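GTP cyclohydrolase 1 type 2 homolog (Staphylococcus aureus subsp. aureus, PDB 3LNL) is of unknown function but binds a pair of zinc ions and assembles into a toroid-shaped hexamer of the NIF3 family, capped by PII-like domains. Local coordinates at residues 65-70 against 96-101; 42-47 against 58-63. The protein carries 2 engineered substitutions. All blocks are in the same frame, centred on the assembly; numbering follows the deposited sequence.

Contact 1. Residues 65-70 against 96-101. With ZN (zinc ion), chain G; ZN (zinc ion), chain F.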
loop_
_atom_site.group_PDB
_atom_site.type_symbol
_atom_site.label_atom_id
_atom_site.label_comp_id
_atom_site.label_asym_id
_atom_site.label_seq_id
_atom_site.Cartn_x
_atom_site.Cartn_y
_atom_site.Cartn_z
ATOM N N ILE B 65 -18.907 34.087 -2.113
ATOM C CA ILE B 65 -19.635 33.080 -1.380
ATOM C C ILE B 65 -18.615 32.349 -0.554
ATOM O O ILE B 65 -17.579 31.935 -1.085
ATOM C CB ILE B 65 -20.432 32.103 -2.292
ATOM C CG1 ILE B 65 -21.460 32.912 -3.102
ATOM C CG2 ILE B 65 -21.129 30.920 -1.480
ATOM C CD1 ILE B 65 -22.155 32.152 -4.248
ATOM N N ILE B 66 -18.903 32.213 0.746
ATOM C CA ILE B 66 -18.156 31.314 1.604
ATOM C C ILE B 66 -19.056 30.115 2.003
ATOM O O ILE B 66 -20.061 30.282 2.710
ATOM C CB ILE B 66 -17.682 31.994 2.895
ATOM C CG1 ILE B 66 -16.814 33.212 2.609
ATOM C CG2 ILE B 66 -16.834 30.930 3.739
ATOM C CD1 ILE B 66 -16.427 34.025 3.859
ATOM N N SER B 67 -18.692 28.919 1.556
ATOM C CA SER B 67 -19.440 27.729 1.882
ATOM C C SER B 67 -18.648 26.897 2.878
ATOM O O SER B 67 -17.438 27.084 3.024
ATOM C CB SER B 67 -19.756 26.900 0.612
ATOM O OG SER B 67 -18.571 26.269 0.092
ATOM N N HIS B 68 -19.348 26.011 3.585
ATOM C CA HIS B 68 -18.694 25.027 4.410
ATOM C C HIS B 68 -18.175 23.888 3.526
ATOM O O HIS B 68 -16.979 23.604 3.498
ATOM C CB HIS B 68 -19.636 24.483 5.474
ATOM C CG HIS B 68 -19.001 23.508 6.404
ATOM N ND1 HIS B 68 -17.759 23.707 6.960
ATOM C CD2 HIS B 68 -19.435 22.319 6.878
ATOM C CE1 HIS B 68 -17.487 22.712 7.785
ATOM N NE2 HIS B 68 -18.431 21.792 7.666
ATOM N N HIS B 69 -19.062 23.289 2.751
ATOM C CA HIS B 69 -18.685 22.164 1.931
ATOM C C HIS B 69 -17.988 22.676 0.663
ATOM O O HIS B 69 -18.466 23.627 0.036
ATOM C CB HIS B 69 -19.876 21.320 1.569
ATOM C CG HIS B 69 -20.466 20.576 2.733
ATOM N ND1 HIS B 69 -21.804 20.245 2.795
ATOM C CD2 HIS B 69 -19.911 20.120 3.873
ATOM C CE1 HIS B 69 -22.038 19.599 3.924
ATOM N NE2 HIS B 69 -20.894 19.434 4.560
ATOM N N PRO B 70 -16.900 22.034 0.267
ATOM C CA PRO B 70 -16.162 22.482 -0.913
ATOM C C PRO B 70 -16.887 22.018 -2.179
ATOM O O PRO B 70 -17.141 20.837 -2.384
ATOM C CB PRO B 70 -14.781 21.811 -0.737
ATOM C CG PRO B 70 -15.025 20.658 0.106
ATOM C CD PRO B 70 -16.193 20.963 0.974
ATOM N N ILE B 96 -18.092 35.539 -9.671
ATOM C CA ILE B 96 -18.335 35.241 -8.294
ATOM C C ILE B 96 -17.193 34.358 -7.782
ATOM O O ILE B 96 -16.753 33.375 -8.428
ATOM C CB ILE B 96 -19.664 34.493 -8.071
ATOM C CG1 ILE B 96 -20.841 35.164 -8.802
ATOM C CG2 ILE B 96 -19.934 34.354 -6.559
ATOM C CD1 ILE B 96 -21.308 36.443 -8.251
ATOM N N ASN B 97 -16.693 34.737 -6.622
ATOM C CA ASN B 97 -15.648 34.037 -5.955
ATOM C C ASN B 97 -16.227 33.113 -4.877
ATOM O O ASN B 97 -17.115 33.513 -4.128
ATOM C CB ASN B 97 -14.717 35.046 -5.279
ATOM C CG ASN B 97 -14.245 36.110 -6.209
ATOM O OD1 ASN B 97 -13.373 35.857 -7.028
ATOM N ND2 ASN B 97 -14.816 37.318 -6.092
ATOM N N LEU B 98 -15.667 31.915 -4.760
ATOM C CA LEU B 98 -16.144 30.894 -3.847
ATOM C C LEU B 98 -14.984 30.435 -2.982
ATOM O O LEU B 98 -14.003 29.896 -3.497
ATOM C CB LEU B 98 -16.744 29.685 -4.610
ATOM C CG LEU B 98 -17.186 28.522 -3.683
ATOM C CD1 LEU B 98 -18.332 28.991 -2.693
ATOM C CD2 LEU B 98 -17.610 27.275 -4.455
ATOM N N ILE B 99 -15.140 30.603 -1.681
ATOM C CA ILE B 99 -14.167 30.137 -0.691
ATOM C C ILE B 99 -14.819 29.033 0.149
ATOM O O ILE B 99 -15.980 29.146 0.523
ATOM C CB ILE B 99 -13.788 31.323 0.268
ATOM C CG1 ILE B 99 -13.075 32.439 -0.532
ATOM C CG2 ILE B 99 -13.005 30.825 1.534
ATOM C CD1 ILE B 99 -13.081 33.874 0.217
ATOM N N ALA B 100 -14.075 27.962 0.413
ATOM C CA ALA B 100 -14.549 26.896 1.234
ATOM C C ALA B 100 -13.818 26.947 2.577
ATOM O O ALA B 100 -12.568 26.907 2.645
ATOM C CB ALA B 100 -14.277 25.501 0.586
ATOM N N MET B 101 -14.601 27.021 3.637
ATOM C CA MET B 101 -14.090 26.888 5.003
ATOM C C MET B 101 -14.686 25.609 5.529
ATOM O O MET B 101 -15.779 25.621 6.160
ATOM C CB MET B 101 -14.491 28.129 5.832
ATOM C CG MET B 101 -13.756 29.431 5.373
ATOM S SD MET B 101 -14.334 30.802 6.379
ATOM C CE MET B 101 -13.309 30.563 7.861
HETATM ZN ZN ZN G . -18.463 19.835 8.709
HETATM ZN ZN ZN F . -20.332 18.113 6.263
HETATM O O HOH W 1 -19.268 16.958 4.662
HETATM O O HOH W 2 -19.532 16.471 7.535
HETATM O O HOH W 3 -18.404 18.906 6.840
HETATM O O HOH W 4 -18.533 17.701 9.209
#

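Contact 2. Residues 42-47 against 58-63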
loop_
_atom_site.group_PDB
_atom_site.type_symbol
_atom_site.label_atom_id
_atom_site.label_comp_id
_atom_site.label_asym_id
_atom_site.label_seq_id
_atom_site.Cartn_x
_atom_site.Cartn_y
_atom_site.Cartn_z
ATOM N N GLY B 42 -19.649 41.944 -1.407
ATOM C CA GLY B 42 -20.553 41.467 -0.394
ATOM C C GLY B 42 -20.276 39.997 -0.202
ATOM O O GLY B 42 -19.752 39.355 -1.122
ATOM N N VAL B 43 -20.640 39.464 0.974
ATOM C CA VAL B 43 -20.403 38.059 1.315
ATOM C C VAL B 43 -21.711 37.308 1.724
ATOM O O VAL B 43 -22.439 37.749 2.610
ATOM C CB VAL B 43 -19.323 37.920 2.464
ATOM C CG1 VAL B 43 -19.061 36.405 2.870
ATOM C CG2 VAL B 43 -17.982 38.663 2.073
ATOM N N LEU B 44 -21.948 36.175 1.056
ATOM C CA LEU B 44 -23.023 35.267 1.316
ATOM C C LEU B 44 -22.464 33.998 1.858
ATOM O O LEU B 44 -21.645 33.342 1.179
ATOM C CB LEU B 44 -23.788 34.967 0.024
ATOM C CG LEU B 44 -25.114 34.226 0.117
ATOM C CD1 LEU B 44 -26.164 35.072 0.906
ATOM C CD2 LEU B 44 -25.566 33.902 -1.335
ATOM N N THR B 45 -22.894 33.626 3.064
ATOM C CA THR B 45 -22.522 32.319 3.646
ATOM C C THR B 45 -23.507 31.185 3.290
ATOM O O THR B 45 -24.703 31.421 3.113
ATOM C CB THR B 45 -22.352 32.397 5.181
ATOM O OG1 THR B 45 -23.643 32.593 5.812
ATOM C CG2 THR B 45 -21.362 33.533 5.561
ATOM N N ALA B 46 -22.966 29.963 3.151
ATOM C CA ALA B 46 -23.724 28.850 2.637
ATOM C C ALA B 46 -23.168 27.547 3.243
ATOM O O ALA B 46 -21.994 27.519 3.640
ATOM C CB ALA B 46 -23.618 28.825 1.116
ATOM N N LEU B 47 -23.997 26.495 3.305
ATOM C CA LEU B 47 -23.486 25.179 3.642
ATOM C C LEU B 47 -22.922 24.533 2.374
ATOM O O LEU B 47 -21.726 24.158 2.312
ATOM C CB LEU B 47 -24.595 24.303 4.279
ATOM C CG LEU B 47 -24.333 22.827 4.509
ATOM C CD1 LEU B 47 -23.090 22.677 5.436
ATOM C CD2 LEU B 47 -25.571 22.088 5.101
ATOM N N ILE B 58 -25.932 36.605 -6.986
ATOM C CA ILE B 58 -26.086 37.492 -8.119
ATOM C C ILE B 58 -27.190 38.501 -7.850
ATOM O O ILE B 58 -27.043 39.697 -8.111
ATOM C CB ILE B 58 -26.381 36.715 -9.404
ATOM C CG1 ILE B 58 -25.146 35.877 -9.795
ATOM C CG2 ILE B 58 -26.871 37.667 -10.569
ATOM C CD1 ILE B 58 -25.415 34.776 -10.866
ATOM N N GLU B 59 -28.304 38.000 -7.332
ATOM C CA GLU B 59 -29.482 38.809 -7.172
ATOM C C GLU B 59 -29.196 39.899 -6.143
ATOM O O GLU B 59 -29.699 41.011 -6.270
ATOM C CB GLU B 59 -30.695 37.919 -6.773
ATOM C CG GLU B 59 -31.980 38.628 -6.747
ATOM C CD GLU B 59 -32.146 39.516 -5.522
ATOM O OE1 GLU B 59 -31.717 39.098 -4.409
ATOM O OE2 GLU B 59 -32.738 40.621 -5.665
ATOM N N LYS B 60 -28.373 39.585 -5.141
ATOM C CA LYS B 60 -28.054 40.545 -4.074
ATOM C C LYS B 60 -26.906 41.460 -4.379
ATOM O O LYS B 60 -26.615 42.360 -3.602
ATOM C CB LYS B 60 -27.756 39.806 -2.760
ATOM C CG LYS B 60 -28.962 39.138 -2.173
ATOM C CD LYS B 60 -28.595 38.333 -0.958
ATOM C CE LYS B 60 -29.802 37.729 -0.268
ATOM N NZ LYS B 60 -30.601 38.853 0.241
ATOM N N GLY B 61 -26.236 41.234 -5.491
ATOM C CA GLY B 61 -25.048 42.006 -5.826
ATOM C C GLY B 61 -23.813 41.634 -5.017
ATOM O O GLY B 61 -22.889 42.422 -4.906
ATOM N N TYR B 62 -23.770 40.416 -4.480
ATOM C CA TYR B 62 -22.577 39.949 -3.780
ATOM C C TYR B 62 -21.691 39.091 -4.701
ATOM O O TYR B 62 -22.208 38.208 -5.388
ATOM C CB TYR B 62 -22.955 39.131 -2.554
ATOM C CG TYR B 62 -23.760 39.874 -1.490
ATOM C CD1 TYR B 62 -23.943 41.257 -1.520
ATOM C CD2 TYR B 62 -24.317 39.176 -0.447
ATOM C CE1 TYR B 62 -24.662 41.933 -0.512
ATOM C CE2 TYR B 62 -25.061 39.826 0.541
ATOM C CZ TYR B 62 -25.214 41.187 0.511
ATOM O OH TYR B 62 -25.961 41.747 1.520
ATOM N N ASN B 63 -20.365 39.301 -4.650
ATOM C CA ASN B 63 -19.456 38.573 -5.536
ATOM C C ASN B 63 -18.623 37.549 -4.808
ATOM O O ASN B 63 -17.708 36.976 -5.406
ATOM C CB ASN B 63 -18.579 39.528 -6.358
ATOM C CG ASN B 63 -17.502 40.173 -5.523
ATOM O OD1 ASN B 63 -17.565 40.096 -4.313
ATOM N ND2 ASN B 63 -16.514 40.816 -6.159
#

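Contact 1. Residues 65-70 against 96-101
Strands 64-67 and 97-100 run side by side in the same direction, and their backbones leave little polar work undone. Ile65 is gripped through both its backbone N and its O: the N donates to Asn97 O at 2.8 Å, and the O receives Ile99 N. Ser67, two residues on, repeats the pattern, giving its N to Ile99 O and taking Met101 N on its own O at 2.9 Å. All four bonds lie nearly along the C=O axes. On the far side of strand 64-67, Ile66 and His68 turn their backbone bonds to strand 43-46, so this is an inner strand of the five-stranded sheet in a NIF3 domain, and its C-terminal end delivers two zinc ligands. With CG anti to the backbone N (chi1 -177°), the His68 ring reaches past the strand end. Its ND1-H points in the ring plane at a lone pair of Met101 O, 2.9 Å away and 165° at the hydrogen, which fixes the ring's rotation and leaves NE2 to bind one zinc at 2.2 Å. Asp106 and Glu333 complete that ion's protein ligands. His69 NE2 holds the second zinc, with His330 and Glu333, while Asp48 takes its ND1; water 3 bridges the two metals. Both second-shell acceptors would probably strengthen the imidazoles as ligands. Ser67 OG donates to His69 O at 2.6 Å, coming from above the carbonyl plane and tying down the turn. Apolar branches pack on both faces: the Leu98 and Ile65 side chains cross obliquely, with CD1 of Leu98 3.6 Å from CG2 of Ile65, and on the other face Met101 SD lies against Ile66 CG2.

Contact 2. Residues 42-47 against 58-63
Gly42 and Tyr62 bury the most surface here, and they meet as backbone against ring. Tyr62 carries CG anti to its carbonyl carbon (chi1 -61°), which lays the phenol along the backbone of Gly42 to Leu44. Its CD1 comes within 3.6 Å of Gly42 CA, and its CB sits 3.5 Å from Gly42 O. With no beta carbon at Gly42, the ring can lie directly on the backbone. The peptide that follows continues the packing: Val43 N lies over one face of the ring, offset toward the rim, while the opposite face is covered at its centre by Lys60 CB. The phenol is thus clamped between the strand backbone and the side chain of Lys60, two residues before it. Leu44, third in buried area, adds the apolar flank, its CB 4.3 Å from Tyr62 CD2. Beyond the ring the Lys60 chain runs on to a salt bridge between its NZ and Glu358, on the neighbouring strand 357-359. Asn63 bonds back to the chain before Gly42, its ND2 donating to Glu39 O and its OD1 accepting from Thr41 N. What brings Tyr62 back over the strand is the helix end. Gly61 N donates to Ile58 O at 3.1 Å, one of two bonds back into the last turn that, with a positive phi of 75°, define the Schellman motif closing helix 51-60, where this beta-alpha-beta unit leaves its helix for strand 64-67.

Overall arrangement
The two contacts come in series along the chain, contact 2 closing before contact 1 opens, and their centres lie 10 Å apart. They share one mixed sheet, in which strand 64-67 runs between strands 43-46 and 97-100. Contact 2 sits at the end of the sheet remote from the metals, where helix 51-60 hands over to strand 64-67; contact 1 follows that strand to the zinc pair. Backbone pairs join them at both ends: Asn97 N probably bonds to Asn63 O, and His69 N to Leu47 O. One continuous run of chain therefore links a helix-terminating turn at one end of the sheet to two of the zinc ligands at the other.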